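Local coordinates for protein aftrax (Archaeoglobus fulgidus, PDB 3ZC0) that binds and cleaves duplex RNA as the archaeal C3PO, an oligomeric translin/TRAX-family ribonuclease that carries a bound magnesium ion, at residues 28-33 with 79-84; 36-41 with 85-90. The protein carries 1 engineered substitution. All coordinates share one frame; numbering follows the deposited sequence.

Interaction 1: residues 28-33 with 79-84; sequences REMRIH and DAMQEL. With nucleotides of chain N; nucleotides of chain O.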
loop_
_atom_site.group_PDB
_atom_site.type_symbol
_atom_site.label_atom_id
_atom_site.label_comp_id
_atom_site.label_asym_id
_atom_site.label_seq_id
_atom_site.Cartn_x
_atom_site.Cartn_y
_atom_site.Cartn_z
ATOM N N ARG E 28 -20.902 11.904 -12.490
ATOM C CA ARG E 28 -21.159 10.457 -12.402
ATOM C C ARG E 28 -22.086 10.022 -13.525
ATOM O O ARG E 28 -21.828 9.007 -14.189
ATOM C CB ARG E 28 -21.614 9.984 -11.001
ATOM C CG ARG E 28 -23.066 9.539 -10.862
ATOM C CD ARG E 28 -23.272 8.064 -10.356
ATOM N NE ARG E 28 -22.126 7.446 -9.693
ATOM C CZ ARG E 28 -22.120 6.198 -9.217
ATOM N NH1 ARG E 28 -23.187 5.420 -9.313
ATOM N NH2 ARG E 28 -21.037 5.719 -8.637
ATOM N N GLU E 29 -23.114 10.827 -13.794
ATOM C CA GLU E 29 -23.938 10.547 -14.971
ATOM C C GLU E 29 -23.185 10.548 -16.320
ATOM O O GLU E 29 -23.250 9.567 -17.067
ATOM C CB GLU E 29 -25.171 11.444 -15.007
ATOM C CG GLU E 29 -26.365 10.777 -14.338
ATOM C CD GLU E 29 -27.370 11.771 -13.830
ATOM O OE1 GLU E 29 -27.384 12.913 -14.346
ATOM O OE2 GLU E 29 -28.134 11.411 -12.907
ATOM N N MET E 30 -22.464 11.626 -16.617
ATOM C CA MET E 30 -21.782 11.757 -17.900
ATOM C C MET E 30 -20.876 10.562 -18.132
ATOM O O MET E 30 -20.889 9.939 -19.210
ATOM C CB MET E 30 -20.971 13.056 -17.941
ATOM C CG MET E 30 -20.277 13.358 -19.280
ATOM S SD MET E 30 -19.353 14.921 -19.248
ATOM C CE MET E 30 -17.682 14.387 -18.990
ATOM N N ARG E 31 -20.113 10.237 -17.094
ATOM C CA ARG E 31 -19.207 9.093 -17.115
ATOM C C ARG E 31 -19.972 7.769 -17.409
ATOM O O ARG E 31 -19.635 7.034 -18.359
ATOM C CB ARG E 31 -18.399 9.054 -15.800
ATOM C CG ARG E 31 -17.212 8.090 -15.781
ATOM C CD ARG E 31 -17.580 6.836 -15.000
ATOM N NE ARG E 31 -18.073 7.196 -13.668
ATOM C CZ ARG E 31 -18.937 6.477 -12.955
ATOM N NH1 ARG E 31 -19.418 5.337 -13.446
ATOM N NH2 ARG E 31 -19.318 6.903 -11.748
ATOM N N ILE E 32 -21.020 7.488 -16.631
ATOM C CA ILE E 32 -21.858 6.313 -16.895
ATOM C C ILE E 32 -22.341 6.195 -18.357
ATOM O O ILE E 32 -22.220 5.132 -18.984
ATOM C CB ILE E 32 -23.076 6.269 -15.974
ATOM C CG1 ILE E 32 -22.646 5.902 -14.554
ATOM C CG2 ILE E 32 -24.087 5.261 -16.505
ATOM C CD1 ILE E 32 -23.704 6.208 -13.508
ATOM N N HIS E 33 -22.878 7.281 -18.902
ATOM C CA HIS E 33 -23.277 7.259 -20.306
ATOM C C HIS E 33 -22.112 6.993 -21.275
ATOM O O HIS E 33 -22.287 6.245 -22.244
ATOM C CB HIS E 33 -24.047 8.518 -20.703
ATOM C CG HIS E 33 -25.413 8.611 -20.086
ATOM N ND1 HIS E 33 -26.322 7.574 -20.123
ATOM C CD2 HIS E 33 -26.028 9.620 -19.419
ATOM C CE1 HIS E 33 -27.435 7.938 -19.507
ATOM N NE2 HIS E 33 -27.281 9.177 -19.069
ATOM N N ASP E 79 -11.511 12.571 -14.401
ATOM C CA ASP E 79 -11.932 11.208 -14.727
ATOM C C ASP E 79 -12.987 11.158 -15.860
ATOM O O ASP E 79 -12.777 10.536 -16.927
ATOM C CB ASP E 79 -12.449 10.495 -13.466
ATOM C CG ASP E 79 -11.323 9.996 -12.539
ATOM O OD1 ASP E 79 -10.129 10.287 -12.761
ATOM O OD2 ASP E 79 -11.646 9.296 -11.556
ATOM N N ALA E 80 -14.105 11.841 -15.640
ATOM C CA ALA E 80 -15.200 11.810 -16.603
ATOM C C ALA E 80 -14.810 12.412 -17.966
ATOM O O ALA E 80 -15.236 11.912 -19.018
ATOM C CB ALA E 80 -16.457 12.492 -16.024
ATOM N N MET E 81 -14.007 13.479 -17.973
ATOM C CA MET E 81 -13.598 14.029 -19.272
ATOM C C MET E 81 -12.690 13.061 -20.035
ATOM O O MET E 81 -12.815 12.905 -21.250
ATOM C CB MET E 81 -13.036 15.452 -19.161
ATOM C CG MET E 81 -14.153 16.463 -18.963
ATOM S SD MET E 81 -13.722 18.199 -18.835
ATOM C CE MET E 81 -12.095 18.142 -18.116
ATOM N N GLN E 82 -11.832 12.362 -19.300
ATOM C CA GLN E 82 -11.081 11.249 -19.864
ATOM C C GLN E 82 -11.979 10.148 -20.490
ATOM O O GLN E 82 -11.706 9.684 -21.611
ATOM C CB GLN E 82 -10.168 10.662 -18.797
ATOM C CG GLN E 82 -9.327 9.511 -19.274
ATOM C CD GLN E 82 -8.498 8.923 -18.157
ATOM O OE1 GLN E 82 -8.307 7.704 -18.084
ATOM N NE2 GLN E 82 -7.997 9.789 -17.273
ATOM N N GLU E 83 -13.037 9.726 -19.784
ATOM C CA GLU E 83 -13.963 8.713 -20.344
ATOM C C GLU E 83 -14.730 9.206 -21.581
ATOM O O GLU E 83 -15.049 8.429 -22.495
ATOM C CB GLU E 83 -14.970 8.216 -19.300
ATOM C CG GLU E 83 -14.355 7.576 -18.069
ATOM C CD GLU E 83 -14.220 6.059 -18.176
ATOM O OE1 GLU E 83 -14.224 5.509 -19.309
ATOM O OE2 GLU E 83 -14.111 5.418 -17.105
ATOM N N LEU E 84 -15.036 10.499 -21.596
ATOM C CA LEU E 84 -15.729 11.083 -22.731
ATOM C C LEU E 84 -14.810 11.097 -23.942
ATOM O O LEU E 84 -15.212 10.690 -25.043
ATOM C CB LEU E 84 -16.176 12.493 -22.397
ATOM C CG LEU E 84 -17.087 13.163 -23.410
ATOM C CD1 LEU E 84 -18.070 12.158 -24.012
ATOM C CD2 LEU E 84 -17.823 14.261 -22.679
ATOM P P C N 8 -19.231 0.148 -4.039
ATOM O OP1 C N 8 -20.505 -0.438 -4.542
ATOM O OP2 C N 8 -18.005 -0.679 -4.034
ATOM O "O5'" C N 8 -18.948 1.456 -4.896
ATOM C "C5'" C N 8 -19.863 2.544 -4.899
ATOM C "C4'" C N 8 -19.324 3.677 -5.724
ATOM O "O4'" C N 8 -18.160 4.250 -5.086
ATOM C "C3'" C N 8 -18.833 3.282 -7.103
ATOM O "O3'" C N 8 -19.911 3.173 -8.013
ATOM C "C2'" C N 8 -17.839 4.390 -7.442
ATOM O "O2'" C N 8 -18.501 5.542 -7.941
ATOM C "C1'" C N 8 -17.268 4.735 -6.063
ATOM N N1 C N 8 -15.927 4.158 -5.823
ATOM C C2 C N 8 -14.834 4.770 -6.443
ATOM O O2 C N 8 -15.029 5.746 -7.183
ATOM N N3 C N 8 -13.593 4.277 -6.229
ATOM C C4 C N 8 -13.422 3.230 -5.425
ATOM N N4 C N 8 -12.176 2.798 -5.256
ATOM C C5 C N 8 -14.511 2.585 -4.769
ATOM C C6 C N 8 -15.736 3.083 -4.991
ATOM P P G N 9 -19.823 2.215 -9.298
ATOM O OP1 G N 9 -21.198 2.153 -9.873
ATOM O OP2 G N 9 -19.156 0.949 -8.912
ATOM O "O5'" G N 9 -18.881 3.034 -10.293
ATOM C "C5'" G N 9 -17.805 2.393 -10.951
ATOM C "C4'" G N 9 -16.831 3.371 -11.558
ATOM O "O4'" G N 9 -16.093 4.051 -10.508
ATOM C "C3'" G N 9 -15.765 2.713 -12.417
ATOM O "O3'" G N 9 -16.210 2.527 -13.743
ATOM C "C2'" G N 9 -14.571 3.648 -12.282
ATOM O "O2'" G N 9 -14.701 4.759 -13.151
ATOM C "C1'" G N 9 -14.723 4.125 -10.840
ATOM N N9 G N 9 -13.985 3.265 -9.892
ATOM C C8 G N 9 -14.537 2.292 -9.091
ATOM N N7 G N 9 -13.670 1.677 -8.335
ATOM C C5 G N 9 -12.467 2.283 -8.651
ATOM C C6 G N 9 -11.164 2.035 -8.146
ATOM O O6 G N 9 -10.815 1.205 -7.296
ATOM N N1 G N 9 -10.219 2.871 -8.735
ATOM C C2 G N 9 -10.493 3.822 -9.687
ATOM N N2 G N 9 -9.448 4.529 -10.133
ATOM N N3 G N 9 -11.704 4.066 -10.166
ATOM C C4 G N 9 -12.640 3.264 -9.610
ATOM P P G O 7 -3.211 8.639 -7.267
ATOM O OP1 G O 7 -2.217 9.743 -7.280
ATOM O OP2 G O 7 -3.393 7.790 -6.063
ATOM O "O5'" G O 7 -4.654 9.220 -7.604
ATOM C "C5'" G O 7 -4.863 10.071 -8.720
ATOM C "C4'" G O 7 -6.302 10.051 -9.170
ATOM O "O4'" G O 7 -6.684 8.698 -9.539
ATOM C "C3'" G O 7 -7.353 10.453 -8.143
ATOM O "O3'" G O 7 -7.455 11.856 -7.955
ATOM C "C2'" G O 7 -8.610 9.815 -8.717
ATOM O "O2'" G O 7 -9.088 10.562 -9.823
ATOM C "C1'" G O 7 -8.052 8.492 -9.249
ATOM N N9 G O 7 -8.185 7.414 -8.248
ATOM C C8 G O 7 -7.226 6.824 -7.459
ATOM N N7 G O 7 -7.711 5.912 -6.662
ATOM C C5 G O 7 -9.070 5.907 -6.940
ATOM C C6 G O 7 -10.128 5.133 -6.404
ATOM O O6 G O 7 -10.088 4.261 -5.530
ATOM N N1 G O 7 -11.349 5.459 -6.987
ATOM C C2 G O 7 -11.538 6.407 -7.960
ATOM N N2 G O 7 -12.790 6.584 -8.401
ATOM N N3 G O 7 -10.563 7.129 -8.469
ATOM C C4 G O 7 -9.372 6.828 -7.912
#

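Interaction 2: residues 36-41 with 85-90; sequences KSIALI and VEAIAF. With MG (magnesium ion), chain U.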
loop_
_atom_site.group_PDB
_atom_site.type_symbol
_atom_site.label_atom_id
_atom_site.label_comp_id
_atom_site.label_asym_id
_atom_site.label_seq_id
_atom_site.Cartn_x
_atom_site.Cartn_y
_atom_site.Cartn_z
ATOM N N LYS E 36 -21.252 3.299 -21.041
ATOM C CA LYS E 36 -22.360 2.566 -21.633
ATOM C C LYS E 36 -22.196 2.563 -23.145
ATOM O O LYS E 36 -22.314 1.517 -23.789
ATOM C CB LYS E 36 -23.703 3.189 -21.246
ATOM C CG LYS E 36 -24.722 2.223 -20.624
ATOM C CD LYS E 36 -24.740 2.340 -19.102
ATOM C CE LYS E 36 -26.137 2.173 -18.515
ATOM N NZ LYS E 36 -26.642 0.766 -18.520
ATOM N N SER E 37 -21.890 3.730 -23.705
ATOM C CA SER E 37 -21.773 3.845 -25.148
ATOM C C SER E 37 -20.698 2.881 -25.672
ATOM O O SER E 37 -20.920 2.145 -26.657
ATOM C CB SER E 37 -21.503 5.294 -25.558
ATOM O OG SER E 37 -20.121 5.551 -25.612
ATOM N N ILE E 38 -19.551 2.847 -25.000
ATOM C CA ILE E 38 -18.485 1.948 -25.476
ATOM C C ILE E 38 -18.889 0.461 -25.392
ATOM O O ILE E 38 -18.709 -0.329 -26.358
ATOM C CB ILE E 38 -17.146 2.182 -24.747
ATOM C CG1 ILE E 38 -16.687 3.628 -24.917
ATOM C CG2 ILE E 38 -16.083 1.269 -25.306
ATOM C CD1 ILE E 38 -15.426 3.939 -24.166
ATOM N N ALA E 39 -19.456 0.101 -24.242
ATOM C CA ALA E 39 -19.971 -1.244 -24.022
ATOM C C ALA E 39 -20.916 -1.636 -25.135
ATOM O O ALA E 39 -20.838 -2.741 -25.669
ATOM C CB ALA E 39 -20.709 -1.320 -22.691
ATOM N N LEU E 40 -21.808 -0.709 -25.467
ATOM C CA LEU E 40 -22.864 -0.947 -26.436
ATOM C C LEU E 40 -22.281 -1.250 -27.800
ATOM O O LEU E 40 -22.732 -2.175 -28.482
ATOM C CB LEU E 40 -23.813 0.251 -26.503
ATOM C CG LEU E 40 -24.827 0.240 -25.371
ATOM C CD1 LEU E 40 -25.512 1.584 -25.273
ATOM C CD2 LEU E 40 -25.835 -0.875 -25.595
ATOM N N ILE E 41 -21.273 -0.478 -28.195
ATOM C CA ILE E 41 -20.625 -0.755 -29.468
ATOM C C ILE E 41 -20.082 -2.173 -29.478
ATOM O O ILE E 41 -20.269 -2.920 -30.436
ATOM C CB ILE E 41 -19.460 0.173 -29.723
ATOM C CG1 ILE E 41 -19.961 1.613 -29.873
ATOM C CG2 ILE E 41 -18.702 -0.316 -30.945
ATOM C CD1 ILE E 41 -18.857 2.616 -30.149
ATOM N N VAL E 85 -13.575 11.553 -23.746
ATOM C CA VAL E 85 -12.595 11.474 -24.822
ATOM C C VAL E 85 -12.439 10.028 -25.305
ATOM O O VAL E 85 -12.478 9.785 -26.510
ATOM C CB VAL E 85 -11.223 12.068 -24.448
ATOM C CG1 VAL E 85 -10.257 11.908 -25.602
ATOM C CG2 VAL E 85 -11.349 13.536 -24.085
ATOM N N GLU E 86 -12.298 9.074 -24.380
ATOM C CA GLU E 86 -12.130 7.670 -24.763
ATOM C C GLU E 86 -13.257 7.222 -25.699
ATOM O O GLU E 86 -13.002 6.723 -26.810
ATOM C CB GLU E 86 -12.063 6.759 -23.521
ATOM C CG GLU E 86 -11.865 5.236 -23.796
ATOM C CD GLU E 86 -12.030 4.376 -22.544
ATOM O OE1 GLU E 86 -12.332 4.935 -21.473
ATOM O OE2 GLU E 86 -11.865 3.139 -22.614
ATOM N N ALA E 87 -14.496 7.426 -25.252
ATOM C CA ALA E 87 -15.687 7.051 -26.030
ATOM C C ALA E 87 -15.734 7.695 -27.414
ATOM O O ALA E 87 -16.080 7.030 -28.407
ATOM C CB ALA E 87 -16.959 7.402 -25.252
ATOM N N ILE E 88 -15.385 8.984 -27.473
ATOM C CA ILE E 88 -15.373 9.684 -28.752
ATOM C C ILE E 88 -14.290 9.156 -29.688
ATOM O O ILE E 88 -14.574 8.774 -30.820
ATOM C CB ILE E 88 -15.179 11.187 -28.603
ATOM C CG1 ILE E 88 -16.418 11.835 -27.980
ATOM C CG2 ILE E 88 -14.902 11.785 -29.973
ATOM C CD1 ILE E 88 -16.124 13.139 -27.278
ATOM N N ALA E 89 -13.050 9.140 -29.216
ATOM C CA ALA E 89 -11.946 8.587 -29.997
ATOM C C ALA E 89 -12.282 7.197 -30.538
ATOM O O ALA E 89 -12.095 6.926 -31.725
ATOM C CB ALA E 89 -10.679 8.546 -29.171
ATOM N N PHE E 90 -12.811 6.339 -29.669
ATOM C CA PHE E 90 -13.188 4.998 -30.063
ATOM C C PHE E 90 -14.216 5.011 -31.204
ATOM O O PHE E 90 -13.953 4.444 -32.294
ATOM C CB PHE E 90 -13.701 4.219 -28.854
ATOM C CG PHE E 90 -14.142 2.813 -29.176
ATOM C CD1 PHE E 90 -13.274 1.933 -29.790
ATOM C CD2 PHE E 90 -15.417 2.377 -28.852
ATOM C CE1 PHE E 90 -13.671 0.641 -30.090
ATOM C CE2 PHE E 90 -15.815 1.088 -29.136
ATOM C CZ PHE E 90 -14.944 0.214 -29.761
HETATM MG MG MG U . -12.192 1.450 -21.294
HETATM O O HOH W 1 -10.402 0.918 -22.160
#

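Interaction 1: residues 28-33 with 79-84
M30 swings its terminal CE over the backbone and small side chain of A80, in the near-parallel packing of helices 6-42 and 73-94 of the all-helical translin fold. The axes cross at 25° and approach to 8.7 Å, a closeness suited to alanine, whose CB lies 3.7 Å from M30 CE. CG of the methionine is anti to the backbone N (chi1 -176°), chi2 is also extended, and the bend at chi3 turns CE onto A80 and onto L84 CD2, 3.7 Å from it; the two side chains cross at about a right angle. L60 of helix 46-64 packs on both M30 and L84.

The other side faces RNA. R31 uses its aliphatic part on the protein, CG lying 3.7 Å from E83 CG as the two chains run side by side. C4' of the chain N guanosine lies over one face of its guanidinium, toward the rim, and the carbonyl O of R28, one turn back, over the centre of the opposite face. R28 leaves its helix directed away from 79-84, and E21 of a second subunit forms a salt bridge with its NH1. The remaining terminal nitrogen, R28 NH2, donates a hydrogen bond to O3' of the chain N cytidine at 2.9 Å.

Interaction 2: residues 36-41 with 85-90
I38 presses its CD1 against the backbone of A87, 3.6 Å from the CA, while its CG1 meets the A87 methyl group. The small alanine lets a branched side chain come up to the helix itself. The other branch, I38 CG2, anti to the backbone N, reaches F90 CD2 at 3.8 Å. I41, one turn on, runs alongside the same ring, the two side chains heading opposite ways, and sets CD1 3.6 Å from F90 CE2.

I38 CD1 also touches the carboxylate carbon of E86, CD, at 3.8 Å. That glutamate is extended beyond CG and binds magnesium through OE2 at 2.2 Å. This is the protein's magnesium site: E86 and E121, from helices 73-94 and 108-132, hold the ion together with a water and an RNA phosphate. An alanine in place of I38 would probably leave a gap against A87 and F90 where CG1, CG2 and CD1 had packed, and take away the apolar contact on the E86 side chain.

S37 OG packs on the A87 methyl group but is hydrogen-bonded to S34 O of its own helix. Helix 108-132 brings E121 against I38 and A117 against E86, while helix 46-64 also covers segment 36-41, with A49 touching I41 and E52 touching S37.

From the N terminus, the chain runs along the long helix 6-42 through 28-33 and then 36-41, turns back along helix 46-64, and enters helix 73-94, where 79-84 and 85-90 follow directly on one another. Interaction 1 closes a loop of 45 residues and interaction 2 one of 43. The two cross rather than nest, because both first partners precede both second partners in the same order, as two nearly parallel helices require. With centres 10 Å apart, they are successive levels of one interface: 28-33 with 79-84 holds the level beside the RNA sugars, and 36-41 with 85-90 the level bearing the magnesium ion.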